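Local coordinates for protein periplasmic beta-glucosidase (Pseudomonas aeruginosa, PDB 6R5V) that probably hydrolyses terminal, non-reducing beta-D-glucosyl residues in the periplasm, releasing beta-D-glucose, as a member of glycosyl hydrolase family 3, at residues Phe75-Val80 against Leu119-Ser124; Met172-His177 against Ala216-Val221; Ile253-Ala258 against Met285-Asp290. The protein carries 1 engineered substitution. One frame throughout, in Å; residues are numbered along the deposited sequence.

Contact 1 (Phe75-Val80 against Leu119-Ser124); sequences FHAYDV and LDMSFS. With XYP (beta-D-xylopyranose), chain C.
Met121 runs past Ala77 and ends on the Phe75 ring, and its course can be followed atom by atom. CB lies 3.9 Å from CB of Ala77, its partner in a parallel beta bridge. CG, set anti to the backbone N (chi1 176°), runs on past the same methyl. SD approaches the Phe75 ring obliquely, 3.6 Å from CE1, and a bend at the last torsion (chi3 -72°) folds CE back over the ring face, where it makes a CH-pi contact 4.0 Å from the centroid. Sulfur and methyl together form a Met-aromatic contact. Further along the same face of the sheet, CZ of Phe123 meets CB of Ala77 at 3.5 Å.

The backbones are joined in parallel register. His76 O takes Asp120 N and, weakly, Met121 N, Tyr78 N binds Met121 O, and Phe123 N binds Tyr78 O. At the start of the pairing Asp120 OD2 turns its anti lone pair to His76 N at 2.8 Å, while OD1 forms a salt bridge with Arg333. At the other end Ser122 OG donates to Val80 O over 2.7 Å. There Asp79 carries the sugar-binding carboxylate: in one of its two modelled conformers, OD1 accepts a bond from O3 of the bound xylose at 2.5 Å, and OD2 one from O2.

These are neighbouring strands of the parallel barrel sheet, with strand 48-50 beyond one and strand 172-178 beyond the other. Helix 55-65 packs on His76 and Leu119, and helix 100-116 on Leu119 and Val80.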
loop_
_atom_site.group_PDB
_atom_site.type_symbol
_atom_site.label_atom_id
_atom_site.label_comp_id
_atom_site.label_asym_id
_atom_site.label_seq_id
_atom_site.Cartn_x
_atom_site.Cartn_y
_atom_site.Cartn_z
ATOM N N PHE A 75 -3.343 -1.912 40.453
ATOM C CA PHE A 75 -3.507 -3.116 39.599
ATOM C C PHE A 75 -2.157 -3.372 38.930
ATOM O O PHE A 75 -1.343 -2.417 38.778
ATOM C CB PHE A 75 -4.675 -3.023 38.611
ATOM C CG PHE A 75 -4.534 -2.074 37.451
ATOM C CD1 PHE A 75 -3.789 -2.423 36.341
ATOM C CD2 PHE A 75 -5.273 -0.898 37.400
ATOM C CE1 PHE A 75 -3.712 -1.557 35.249
ATOM C CE2 PHE A 75 -5.192 -0.040 36.312
ATOM C CZ PHE A 75 -4.406 -0.374 35.232
ATOM N N HIS A 76 -1.933 -4.624 38.570
ATOM C CA HIS A 76 -0.703 -5.089 37.899
ATOM C C HIS A 76 -1.065 -5.673 36.544
ATOM O O HIS A 76 -2.022 -6.497 36.492
ATOM C CB HIS A 76 0.047 -6.103 38.744
ATOM C CG HIS A 76 0.738 -5.472 39.892
ATOM N ND1 HIS A 76 0.075 -5.117 41.051
ATOM C CD2 HIS A 76 2.034 -5.117 40.060
ATOM C CE1 HIS A 76 0.940 -4.547 41.881
ATOM N NE2 HIS A 76 2.154 -4.571 41.313
ATOM N N ALA A 77 -0.380 -5.192 35.502
ATOM C CA ALA A 77 -0.650 -5.638 34.116
ATOM C C ALA A 77 0.586 -6.277 33.484
ATOM O O ALA A 77 1.726 -6.082 33.929
ATOM C CB ALA A 77 -1.190 -4.493 33.289
ATOM N N TYR A 78 0.318 -7.005 32.409
ATOM C CA TYR A 78 1.376 -7.658 31.602
ATOM C C TYR A 78 0.825 -7.939 30.215
ATOM O O TYR A 78 -0.349 -7.745 30.010
ATOM C CB TYR A 78 1.788 -8.953 32.251
ATOM C CG TYR A 78 3.091 -9.557 31.791
ATOM C CD1 TYR A 78 4.220 -8.804 31.529
ATOM C CD2 TYR A 78 3.199 -10.931 31.756
ATOM C CE1 TYR A 78 5.416 -9.390 31.144
ATOM C CE2 TYR A 78 4.396 -11.539 31.445
ATOM C CZ TYR A 78 5.504 -10.774 31.133
ATOM O OH TYR A 78 6.657 -11.445 30.865
ATOM N N ASP A 79 1.718 -8.303 29.304
ATOM C CA ASP A 79 1.390 -8.622 27.892
ATOM C C ASP A 79 1.232 -10.146 27.822
ATOM O O ASP A 79 2.180 -10.817 27.418
ATOM C CB ASP A 79 2.474 -8.079 26.952
ATOM C CG ASP A 79 2.460 -6.575 26.692
ATOM O OD1 ASP A 79 1.485 -6.084 26.112
ATOM O OD2 ASP A 79 3.441 -5.917 27.013
ATOM N N VAL A 80 0.104 -10.644 28.260
ATOM C CA VAL A 80 -0.226 -12.072 28.177
ATOM C C VAL A 80 -1.039 -12.177 26.893
ATOM O O VAL A 80 -2.235 -11.865 26.903
ATOM C CB VAL A 80 -0.958 -12.557 29.434
ATOM C CG1 VAL A 80 -1.255 -14.024 29.349
ATOM C CG2 VAL A 80 -0.146 -12.281 30.687
ATOM N N LEU A 119 -1.285 -11.184 38.677
ATOM C CA LEU A 119 -1.628 -10.159 37.665
ATOM C C LEU A 119 -3.145 -9.957 37.596
ATOM O O LEU A 119 -3.913 -10.941 37.702
ATOM C CB LEU A 119 -1.058 -10.623 36.321
ATOM C CG LEU A 119 0.454 -10.496 36.229
ATOM C CD1 LEU A 119 1.002 -11.293 35.067
ATOM C CD2 LEU A 119 0.876 -9.028 36.115
ATOM N N ASP A 120 -3.564 -8.723 37.354
ATOM C CA ASP A 120 -4.992 -8.329 37.257
ATOM C C ASP A 120 -5.417 -8.079 35.808
ATOM O O ASP A 120 -6.623 -7.972 35.563
ATOM C CB ASP A 120 -5.239 -7.019 37.984
ATOM C CG ASP A 120 -4.790 -7.031 39.431
ATOM O OD1 ASP A 120 -5.326 -7.849 40.164
ATOM O OD2 ASP A 120 -3.867 -6.262 39.793
ATOM N N MET A 121 -4.464 -7.803 34.919
ATOM C CA MET A 121 -4.805 -7.268 33.581
ATOM C C MET A 121 -3.798 -7.780 32.552
ATOM O O MET A 121 -2.594 -7.909 32.849
ATOM C CB MET A 121 -4.824 -5.742 33.610
ATOM C CG MET A 121 -5.075 -5.097 32.237
ATOM S SD MET A 121 -4.931 -3.281 32.293
ATOM C CE MET A 121 -6.412 -2.859 33.184
ATOM N N SER A 122 -4.303 -8.071 31.367
ATOM C CA SER A 122 -3.438 -8.299 30.195
ATOM C C SER A 122 -3.659 -7.226 29.144
ATOM O O SER A 122 -4.848 -6.847 28.856
ATOM C CB SER A 122 -3.659 -9.624 29.552
ATOM O OG SER A 122 -2.720 -9.773 28.471
ATOM N N PHE A 123 -2.572 -6.821 28.501
ATOM C CA PHE A 123 -2.698 -5.955 27.308
ATOM C C PHE A 123 -2.945 -6.870 26.111
ATOM O O PHE A 123 -1.988 -7.175 25.384
ATOM C CB PHE A 123 -1.478 -5.074 27.103
ATOM C CG PHE A 123 -1.137 -4.184 28.269
ATOM C CD1 PHE A 123 -2.100 -3.391 28.864
ATOM C CD2 PHE A 123 0.145 -4.150 28.779
ATOM C CE1 PHE A 123 -1.768 -2.562 29.926
ATOM C CE2 PHE A 123 0.472 -3.327 29.848
ATOM C CZ PHE A 123 -0.490 -2.542 30.416
ATOM N N SER A 124 -4.171 -7.341 26.013
ATOM C CA SER A 124 -4.653 -8.366 25.042
ATOM C C SER A 124 -6.174 -8.385 25.145
ATOM O O SER A 124 -6.712 -7.941 26.162
ATOM C CB SER A 124 -3.961 -9.696 25.325
ATOM O OG SER A 124 -4.561 -10.831 24.704
HETATM C C1 XYP C . 4.689 -2.248 24.082
HETATM C C2 XYP C . 3.467 -2.463 25.004
HETATM C C3 XYP C . 2.530 -3.501 24.358
HETATM C C4 XYP C . 2.108 -2.955 22.999
HETATM C C5 XYP C . 3.303 -2.594 22.120
HETATM O O2 XYP C . 3.949 -2.792 26.324
HETATM O O3 XYP C . 1.314 -3.806 25.052
HETATM O O4 XYP C . 1.328 -3.945 22.352
HETATM O O5 XYP C . 4.316 -1.827 22.754
HETATM O O HOH W 1 -2.567 -6.008 42.039
#

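Contact 2 (Met172-His177 against Ala216-Val221). With XYP (beta-D-xylopyranose), chain C.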
loop_
_atom_site.group_PDB
_atom_site.type_symbol
_atom_site.label_atom_id
_atom_site.label_comp_id
_atom_site.label_asym_id
_atom_site.label_seq_id
_atom_site.Cartn_x
_atom_site.Cartn_y
_atom_site.Cartn_z
ATOM N N MET A 172 -8.538 -8.591 33.652
ATOM C CA MET A 172 -9.186 -7.592 32.799
ATOM C C MET A 172 -8.499 -7.621 31.425
ATOM O O MET A 172 -7.258 -7.760 31.343
ATOM C CB MET A 172 -9.087 -6.183 33.404
ATOM C CG MET A 172 -9.648 -5.117 32.508
ATOM S SD MET A 172 -9.901 -3.523 33.377
ATOM C CE MET A 172 -11.141 -4.017 34.573
ATOM N N ALA A 173 -9.296 -7.545 30.381
ATOM C CA ALA A 173 -8.785 -7.411 29.003
ATOM C C ALA A 173 -8.607 -5.904 28.716
ATOM O O ALA A 173 -9.585 -5.082 28.883
ATOM C CB ALA A 173 -9.718 -8.017 28.003
ATOM N N ALA A 174 -7.423 -5.555 28.267
ATOM C CA ALA A 174 -7.134 -4.239 27.672
ATOM C C ALA A 174 -6.952 -4.474 26.168
ATOM O O ALA A 174 -5.860 -4.827 25.739
ATOM C CB ALA A 174 -5.967 -3.565 28.343
ATOM N N VAL A 175 -8.065 -4.374 25.431
ATOM C CA VAL A 175 -8.089 -4.603 23.951
ATOM C C VAL A 175 -7.176 -3.591 23.274
ATOM O O VAL A 175 -7.140 -2.427 23.696
ATOM C CB VAL A 175 -9.507 -4.582 23.363
ATOM C CG1 VAL A 175 -10.249 -3.282 23.509
ATOM C CG2 VAL A 175 -9.520 -5.048 21.924
ATOM N N LYS A 176 -6.415 -4.041 22.272
ATOM C CA LYS A 176 -5.440 -3.162 21.575
ATOM C C LYS A 176 -5.432 -3.494 20.080
ATOM O O LYS A 176 -5.936 -4.525 19.676
ATOM C CB LYS A 176 -4.074 -3.354 22.246
ATOM C CG LYS A 176 -3.415 -4.693 21.979
ATOM C CD LYS A 176 -2.163 -4.896 22.830
ATOM C CE LYS A 176 -1.399 -6.142 22.480
ATOM N NZ LYS A 176 -0.198 -6.175 23.329
ATOM N N HIS A 177 -4.871 -2.644 19.242
ATOM C CA HIS A 177 -4.382 -1.303 19.508
ATOM C C HIS A 177 -5.343 -0.295 18.852
ATOM O O HIS A 177 -5.500 -0.302 17.627
ATOM C CB HIS A 177 -2.994 -1.109 18.917
ATOM C CG HIS A 177 -1.971 -2.089 19.388
ATOM N ND1 HIS A 177 -1.800 -3.333 18.784
ATOM C CD2 HIS A 177 -1.048 -2.005 20.370
ATOM C CE1 HIS A 177 -0.783 -3.961 19.381
ATOM N NE2 HIS A 177 -0.307 -3.171 20.339
ATOM N N ALA A 216 -15.035 -5.603 27.618
ATOM C CA ALA A 216 -13.602 -5.325 27.889
ATOM C C ALA A 216 -13.528 -4.155 28.877
ATOM O O ALA A 216 -14.255 -3.142 28.693
ATOM C CB ALA A 216 -12.853 -4.985 26.613
ATOM N N GLY A 217 -12.700 -4.311 29.908
ATOM C CA GLY A 217 -12.514 -3.290 30.955
ATOM C C GLY A 217 -11.638 -2.129 30.513
ATOM O O GLY A 217 -11.768 -1.041 31.080
ATOM N N ALA A 218 -10.722 -2.345 29.557
ATOM C CA ALA A 218 -9.748 -1.317 29.148
ATOM C C ALA A 218 -9.518 -1.359 27.652
ATOM O O ALA A 218 -9.794 -2.374 26.987
ATOM C CB ALA A 218 -8.445 -1.466 29.913
ATOM N N VAL A 219 -9.060 -0.214 27.149
ATOM C CA VAL A 219 -8.670 -0.054 25.729
ATOM C C VAL A 219 -7.277 0.570 25.689
ATOM O O VAL A 219 -7.061 1.612 26.316
ATOM C CB VAL A 219 -9.707 0.791 24.991
ATOM C CG1 VAL A 219 -9.197 1.185 23.577
ATOM C CG2 VAL A 219 -11.048 0.082 24.975
ATOM N N MET A 220 -6.336 -0.108 25.033
ATOM C CA MET A 220 -5.000 0.460 24.798
ATOM C C MET A 220 -4.957 1.213 23.466
ATOM O O MET A 220 -5.297 0.666 22.390
ATOM C CB MET A 220 -3.914 -0.604 24.821
ATOM C CG MET A 220 -2.568 0.005 24.559
ATOM S SD MET A 220 -1.239 -1.184 24.813
ATOM C CE MET A 220 -1.122 -1.039 26.597
ATOM N N VAL A 221 -4.541 2.459 23.557
ATOM C CA VAL A 221 -4.568 3.423 22.433
ATOM C C VAL A 221 -3.322 3.191 21.579
ATOM O O VAL A 221 -2.234 2.924 22.128
ATOM C CB VAL A 221 -4.732 4.858 22.961
ATOM C CG1 VAL A 221 -4.770 5.840 21.818
ATOM C CG2 VAL A 221 -6.015 4.976 23.801
HETATM C C1 XYP C . 4.689 -2.248 24.082
HETATM C C2 XYP C . 3.467 -2.463 25.004
HETATM C C3 XYP C . 2.530 -3.501 24.358
HETATM C C4 XYP C . 2.108 -2.955 22.999
HETATM C C5 XYP C . 3.303 -2.594 22.120
HETATM O O2 XYP C . 3.949 -2.792 26.324
HETATM O O3 XYP C . 1.314 -3.806 25.052
HETATM O O4 XYP C . 1.328 -3.945 22.352
HETATM O O5 XYP C . 4.316 -1.827 22.754
#
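Two adjacent parallel strands of the TIM-barrel-like domain meet here, 172-178 and 218-221, and the C-terminal end of the first delivers polar groups to the sugar site. Their short axes diverge by 28°. Three backbone bonds join them: Ala218 N to Ala173 O, Val175 N to Ala218 O, and Met220 N to Val175 O, the last at 2.8 Å.

Side chains alternate between the two faces of the sheet. On one, the methyls of Ala174 and Ala218 meet at 3.6 Å, close to Met121 of the next strand. On the other, Val175 and Val219 lie side by side and point the same way, CG1 of the first touching CG2 of the second at 3.8 Å. Before the bridged pairs, Met172 lays SD against Gly217 CA at 3.6 Å, where the opposing segment has no side chain.

Lys176 and Met220 touch through their CB atoms and then both run on to the xylose. The lysine chain is extended beyond CG, so that NZ donates to O4 and, weakly, to O3; Phe123 O is another acceptor for NZ. Met220 SD comes within 3.7 Å of xylose O3. A cis peptide bond precedes His177, whose ring has Lys176 CG lying over the centre of one face. Asp128 binds ND1 of that ring, and at its edge NE2 lies 2.7 Å from xylose O4, in a hydrogen bond that either atom could donate.

Contact 3 (Ile253-Ala258 against Met285-Asp290). Engineered in segment 253-258: Asn255 (natural residue Asp). With XYP (beta-D-xylopyranose), chain C; XYP (beta-D-xylopyranose), chain B.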
loop_
_atom_site.group_PDB
_atom_site.type_symbol
_atom_site.label_atom_id
_atom_site.label_comp_id
_atom_site.label_asym_id
_atom_site.label_seq_id
_atom_site.Cartn_x
_atom_site.Cartn_y
_atom_site.Cartn_z
ATOM N N ILE A 253 -5.874 3.504 28.127
ATOM C CA ILE A 253 -4.449 3.461 28.531
ATOM C C ILE A 253 -3.628 3.859 27.307
ATOM O O ILE A 253 -3.838 3.285 26.218
ATOM C CB ILE A 253 -4.061 2.067 29.024
ATOM C CG1 ILE A 253 -4.983 1.568 30.125
ATOM C CG2 ILE A 253 -2.590 2.017 29.414
ATOM C CD1 ILE A 253 -4.683 0.123 30.574
ATOM N N SER A 254 -2.672 4.754 27.491
ATOM C CA SER A 254 -1.714 5.098 26.411
ATOM C C SER A 254 -0.696 3.946 26.236
ATOM O O SER A 254 -0.512 3.127 27.164
ATOM C CB SER A 254 -1.047 6.412 26.726
ATOM O OG SER A 254 0.095 6.211 27.527
ATOM N N ASN A 255 -0.014 3.903 25.094
ATOM C CA ASN A 255 1.165 3.026 24.889
ATOM C C ASN A 255 2.405 3.744 25.433
ATOM O O ASN A 255 2.331 4.952 25.822
ATOM C CB ASN A 255 1.279 2.615 23.419
ATOM C CG ASN A 255 2.016 1.307 23.240
ATOM O OD1 ASN A 255 3.052 1.072 23.853
ATOM N ND2 ASN A 255 1.473 0.427 22.428
ATOM N N HIS A 256 3.511 3.025 25.523
ATOM C CA HIS A 256 4.761 3.486 26.149
ATOM C C HIS A 256 5.277 4.749 25.436
ATOM O O HIS A 256 5.561 4.678 24.252
ATOM C CB HIS A 256 5.807 2.370 26.056
ATOM C CG HIS A 256 7.078 2.733 26.712
ATOM N ND1 HIS A 256 8.135 3.286 26.032
ATOM C CD2 HIS A 256 7.474 2.585 27.988
ATOM C CE1 HIS A 256 9.130 3.503 26.873
ATOM N NE2 HIS A 256 8.743 3.063 28.081
ATOM N N GLY A 257 5.370 5.878 26.123
ATOM C CA GLY A 257 5.888 7.101 25.496
ATOM C C GLY A 257 4.930 7.749 24.493
ATOM O O GLY A 257 5.367 8.709 23.832
ATOM N N ALA A 258 3.692 7.251 24.335
ATOM C CA ALA A 258 2.778 7.732 23.275
ATOM C C ALA A 258 2.445 9.225 23.469
ATOM O O ALA A 258 2.263 9.946 22.460
ATOM C CB ALA A 258 1.541 6.887 23.218
ATOM N N MET A 285 -4.933 7.033 31.247
ATOM C CA MET A 285 -3.753 6.531 31.964
ATOM C C MET A 285 -2.526 6.617 31.046
ATOM O O MET A 285 -2.623 6.286 29.847
ATOM C CB MET A 285 -4.086 5.122 32.480
ATOM C CG MET A 285 -2.959 4.330 33.030
ATOM S SD MET A 285 -3.616 2.960 34.071
ATOM C CE MET A 285 -3.421 3.631 35.719
ATOM N N ASN A 286 -1.421 7.123 31.613
ATOM C CA ASN A 286 -0.176 7.552 30.940
ATOM C C ASN A 286 0.860 6.478 31.243
ATOM O O ASN A 286 1.267 6.353 32.413
ATOM C CB ASN A 286 0.151 8.970 31.445
ATOM C CG ASN A 286 1.446 9.595 30.973
ATOM O OD1 ASN A 286 2.071 10.382 31.716
ATOM N ND2 ASN A 286 1.834 9.296 29.749
ATOM N N MET A 287 1.281 5.715 30.240
ATOM C CA MET A 287 2.312 4.663 30.432
ATOM C C MET A 287 3.733 5.259 30.333
ATOM O O MET A 287 4.093 5.814 29.274
ATOM C CB MET A 287 2.109 3.558 29.396
ATOM C CG MET A 287 3.068 2.400 29.534
ATOM S SD MET A 287 2.830 1.171 28.192
ATOM C CE MET A 287 1.317 0.373 28.694
ATOM N N ASN A 288 4.478 5.174 31.439
ATOM C CA ASN A 288 5.933 5.416 31.637
ATOM C C ASN A 288 6.437 6.857 31.452
ATOM O O ASN A 288 7.395 7.197 32.163
ATOM C CB ASN A 288 6.777 4.479 30.775
ATOM C CG ASN A 288 7.162 3.209 31.510
ATOM O OD1 ASN A 288 7.448 2.216 30.858
ATOM N ND2 ASN A 288 7.183 3.222 32.830
ATOM N N ASP A 289 5.964 7.683 30.521
ATOM C CA ASP A 289 6.730 8.933 30.213
ATOM C C ASP A 289 6.504 10.017 31.290
ATOM O O ASP A 289 7.245 11.036 31.269
ATOM C CB ASP A 289 6.483 9.437 28.799
ATOM C CG ASP A 289 5.054 9.790 28.477
ATOM O OD1 ASP A 289 4.374 10.316 29.385
ATOM O OD2 ASP A 289 4.678 9.605 27.285
ATOM N N ASP A 290 5.521 9.806 32.180
ATOM C CA ASP A 290 5.269 10.620 33.398
ATOM C C ASP A 290 4.874 12.054 33.059
ATOM O O ASP A 290 4.969 12.910 33.947
ATOM C CB ASP A 290 6.489 10.601 34.310
ATOM C CG ASP A 290 6.623 9.285 35.058
ATOM O OD1 ASP A 290 5.655 8.487 35.054
ATOM O OD2 ASP A 290 7.695 9.067 35.648
HETATM C C1 XYP C . 4.689 -2.248 24.082
HETATM C C2 XYP C . 3.467 -2.463 25.004
HETATM C C3 XYP C . 2.530 -3.501 24.358
HETATM C C4 XYP C . 2.108 -2.955 22.999
HETATM C C5 XYP C . 3.303 -2.594 22.120
HETATM O O2 XYP C . 3.949 -2.792 26.324
HETATM O O3 XYP C . 1.314 -3.806 25.052
HETATM O O4 XYP C . 1.328 -3.945 22.352
HETATM O O5 XYP C . 4.316 -1.827 22.754
HETATM O O1 XYP B . 10.918 -0.350 23.880
HETATM C C1 XYP B . 9.547 -0.270 24.289
HETATM C C2 XYP B . 8.703 0.010 23.058
HETATM C C3 XYP B . 7.223 0.114 23.487
HETATM C C4 XYP B . 6.854 -1.207 24.187
HETATM C C5 XYP B . 7.745 -1.432 25.403
HETATM O O2 XYP B . 9.283 1.216 22.532
HETATM O O3 XYP B . 6.261 0.426 22.449
HETATM O O4 XYP B . 5.508 -1.212 24.643
HETATM O O5 XYP B . 9.110 -1.469 24.950
HETATM O O HOH W 2 2.550 7.897 27.083
#
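Met287 extends toward segment 253-258, its sulfur resting against the backbone of His256. With CG anti to its own backbone N (chi1 -177°), the chain stays extended as far as SD, which stands 3.3 Å from His256 N and 3.9 Å from His256 CB. The bend at chi3 then sends CE back toward Ser254 O and CG2 of Ile253. The Ser254 hydroxyl meets the backbone of the same methionine: with OG set between its own backbone N and carbonyl carbon (chi1 87°), OG accepts a nearly straight bond from Met287 N at 3.0 Å (N-H...O 177°), and a water bridges OG to Asp289 OD2. Ser254 O, by contrast, is buried here with no polar partner in the model.

The segments contain the end of strand 251-253 and strand 286-287, the two outermost of the parallel sheet, and the bridge of Ile253 with Met285 is where these strands come together to close the barrel. Ser254 N binds Met285 O at 2.8 Å just past this bridge. Beyond it segment 253-258 leaves the sheet in a type II beta turn from Asn255 to Ala258, with Gly257 at positive phi. Gly257 N makes a long, weak bond to Met287 O, and Asp289 OD2 sits 3.3 Å from Gly257 CA. Asp289 OD1 is held by Asn286 ND2, which approaches from above the carboxylate plane.

C3 of the chain B xylose packs on His256 CB. The CB of Asn255, an engineered residue replacing the natural aspartate, points away from segment 285-290, and its amide lies beside both sugars. Asn255 OD1 accepts a bond from His256 N at 2.6 Å. O5 of the chain C xylose is 3.3 Å from the same Asn255 OD1.

Overall arrangement
All three contacts belong to one parallel barrel sheet. Contacts 1 and 2 are adjoining strand pairs, linked by probable backbone bonds from Met172 and Ala174 to Asp120 and Ser122, whereas contact 3 joins the sheet's two outermost strands and is tied to contact 2 through Ile253. Contacts 1 and 2 are almost wholly buried and rely on regular backbone pairing; contact 3 is also buried, though with more residues only partly so, and has a single bridge, one backbone bond and a weak one, with Ser254 OG and a water alongside. Inside the barrel their side chains merge: Phe123 CZ and Met220 CE both meet Met287 CE. At the same xylose, contacts 1 and 2 supply hydrogen bonds, while contact 3 brings the engineered Asn255 close.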